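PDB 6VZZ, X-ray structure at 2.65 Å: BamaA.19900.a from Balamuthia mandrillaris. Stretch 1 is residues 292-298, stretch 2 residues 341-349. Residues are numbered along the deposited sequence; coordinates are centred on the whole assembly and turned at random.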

# COMPACT_ATOMS: atom_id res chain seq x y z
N ILE A 292 -28.27 -2.29 13.75
CA ILE A 292 -27.91 -0.90 13.51
C ILE A 292 -27.87 -0.61 12.02
O ILE A 292 -28.43 0.39 11.54
CB ILE A 292 -26.56 -0.57 14.18
CG1 ILE A 292 -26.61 -0.90 15.67
CG2 ILE A 292 -26.19 0.89 13.96
CD1 ILE A 292 -25.27 -0.85 16.35
N ALA A 293 -27.24 -1.50 11.25
CA ALA A 293 -27.09 -1.30 9.81
C ALA A 293 -28.44 -1.34 9.10
O ALA A 293 -28.70 -0.52 8.21
CB ALA A 293 -26.15 -2.34 9.23
N LYS A 294 -29.31 -2.29 9.46
CA LYS A 294 -30.64 -2.32 8.86
C LYS A 294 -31.44 -1.07 9.24
O LYS A 294 -31.98 -0.38 8.37
CB LYS A 294 -31.40 -3.58 9.28
N ASN A 295 -31.49 -0.76 10.54
CA ASN A 295 -32.18 0.44 11.02
C ASN A 295 -31.74 1.69 10.28
O ASN A 295 -32.52 2.63 10.13
CB ASN A 295 -31.95 0.63 12.51
CG ASN A 295 -32.93 -0.14 13.37
OD1 ASN A 295 -33.78 -0.87 12.86
ND2 ASN A 295 -32.82 0.03 14.68
N ALA A 296 -30.48 1.72 9.83
CA ALA A 296 -29.93 2.93 9.23
C ALA A 296 -30.54 3.26 7.87
O ALA A 296 -30.47 4.42 7.44
CB ALA A 296 -28.41 2.80 9.10
N THR A 297 -31.13 2.27 7.19
CA THR A 297 -31.78 2.51 5.90
C THR A 297 -33.10 3.24 6.03
O THR A 297 -33.77 3.45 5.01
CB THR A 297 -32.00 1.20 5.13
OG1 THR A 297 -32.88 0.35 5.87
CG2 THR A 297 -30.67 0.48 4.89
N ASN A 298 -33.50 3.61 7.24
CA ASN A 298 -34.66 4.46 7.48
C ASN A 298 -34.13 5.71 8.16
O ASN A 298 -34.00 5.75 9.39
CB ASN A 298 -35.71 3.76 8.31
CG ASN A 298 -37.03 4.50 8.33
OD1 ASN A 298 -37.06 5.73 8.25
ND2 ASN A 298 -38.12 3.76 8.43
N ASN A 341 -25.99 -6.57 1.95
CA ASN A 341 -27.06 -5.99 2.74
C ASN A 341 -26.89 -4.49 2.99
O ASN A 341 -27.82 -3.86 3.49
CB ASN A 341 -27.19 -6.71 4.09
CG ASN A 341 -27.45 -8.19 3.94
OD1 ASN A 341 -26.72 -9.01 4.46
ND2 ASN A 341 -28.51 -8.54 3.22
N ASN A 342 -25.73 -3.92 2.67
CA ASN A 342 -25.47 -2.51 2.92
C ASN A 342 -25.43 -1.66 1.66
O ASN A 342 -25.18 -0.45 1.76
CB ASN A 342 -24.16 -2.33 3.69
CG ASN A 342 -24.26 -2.81 5.12
OD1 ASN A 342 -25.36 -3.03 5.64
ND2 ASN A 342 -23.12 -2.96 5.78
N ASN A 343 -25.65 -2.24 0.48
CA ASN A 343 -25.61 -1.44 -0.74
C ASN A 343 -26.76 -0.45 -0.82
O ASN A 343 -26.61 0.62 -1.41
CB ASN A 343 -25.62 -2.34 -1.98
CG ASN A 343 -24.35 -3.13 -2.13
OD1 ASN A 343 -23.25 -2.64 -1.85
ND2 ASN A 343 -24.48 -4.37 -2.57
N LEU A 344 -27.92 -0.80 -0.26
CA LEU A 344 -29.04 0.13 -0.26
C LEU A 344 -28.69 1.38 0.54
O LEU A 344 -28.90 2.50 0.07
CB LEU A 344 -30.29 -0.53 0.31
CG LEU A 344 -31.46 0.42 0.60
CD1 LEU A 344 -32.06 1.00 -0.67
CD2 LEU A 344 -32.52 -0.26 1.46
N PHE A 345 -28.14 1.20 1.74
CA PHE A 345 -27.70 2.36 2.51
C PHE A 345 -26.71 3.19 1.71
O PHE A 345 -26.77 4.42 1.72
CB PHE A 345 -27.05 1.93 3.83
CG PHE A 345 -26.51 3.09 4.62
CD1 PHE A 345 -27.32 3.78 5.51
CD2 PHE A 345 -25.20 3.51 4.45
CE1 PHE A 345 -26.84 4.87 6.22
CE2 PHE A 345 -24.71 4.61 5.15
CZ PHE A 345 -25.53 5.28 6.04
N LEU A 346 -25.81 2.52 1.00
CA LEU A 346 -24.79 3.21 0.22
C LEU A 346 -25.41 4.09 -0.86
O LEU A 346 -24.99 5.24 -1.05
CB LEU A 346 -23.87 2.15 -0.38
CG LEU A 346 -22.40 2.38 -0.66
CD1 LEU A 346 -21.74 1.03 -0.93
CD2 LEU A 346 -22.26 3.30 -1.87
N GLU A 347 -26.44 3.59 -1.55
CA GLU A 347 -27.09 4.39 -2.58
C GLU A 347 -27.97 5.49 -1.99
O GLU A 347 -28.13 6.55 -2.61
CB GLU A 347 -27.92 3.49 -3.50
CG GLU A 347 -27.08 2.68 -4.47
CD GLU A 347 -26.44 3.54 -5.56
OE1 GLU A 347 -26.76 4.75 -5.64
OE2 GLU A 347 -25.62 3.01 -6.33
N GLN A 348 -28.56 5.27 -0.81
CA GLN A 348 -29.34 6.34 -0.20
C GLN A 348 -28.46 7.52 0.20
O GLN A 348 -28.95 8.65 0.27
CB GLN A 348 -30.10 5.85 1.03
CG GLN A 348 -31.09 4.75 0.77
CD GLN A 348 -31.61 4.15 2.07
OE1 GLN A 348 -30.88 4.07 3.07
NE2 GLN A 348 -32.87 3.74 2.06
N ASN A 349 -27.18 7.28 0.45
CA ASN A 349 -26.27 8.30 0.95
C ASN A 349 -25.09 8.51 0.01
O ASN A 349 -23.97 8.76 0.44
CB ASN A 349 -25.80 7.93 2.35
CG ASN A 349 -26.95 7.85 3.34
OD1 ASN A 349 -27.40 8.87 3.85
ND2 ASN A 349 -27.45 6.64 3.58

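How do the two backbones come together? The first stretch begins inside a helix, and a type I turn spans Asn295 to Asn298; the second holds a helix over residues 343-348. The two approach most closely near the turn, where the CA atoms of Thr297 and Phe345 lie 5.3 Å apart, whereas the CA atoms of Ala293 and Asn342 are 7.2 Å apart. Phe345 points its CA-to-CB bond toward the turn.

What holds the turn in shape? Thr297 N donates to Lys294 O at 3.0 Å; the Thr297 side chain is in the p rotamer, and its OG1 donates to the same Lys294 O at 2.8 Å. Asn298 N closes the turn on Asn295 O at 3.2 Å. In the same rotamer, the methyl CG2 of Thr297 lies against the second helix.

Where is the polar link between the stretches? Gln348 NE2 donates to Thr297 O at 3.1 Å, with an N-H...O angle of 151°, the one hydrogen bond across the contact. It gives a partner to the carbonyl of the third turn residue, and the extended middle of the glutamine side chain (chi2 near 170°) carries the amide out to it.

How do the remaining side chains pack? Thr297, which has the largest covered area, places CG2 4.0 Å from Leu344 CD2 and also 4.0 Å from Phe345 CB. Beside it, Ala296 CB meets Phe345 CD1 at 3.9 Å in an apolar contact. Ala296 O and Thr297 N both lie at the edge of the phenyl ring, near its plane, so the aromatic side chain meets the turn's backbone edge-on. Farther back, Ala293 packs against the side chain of Asn342.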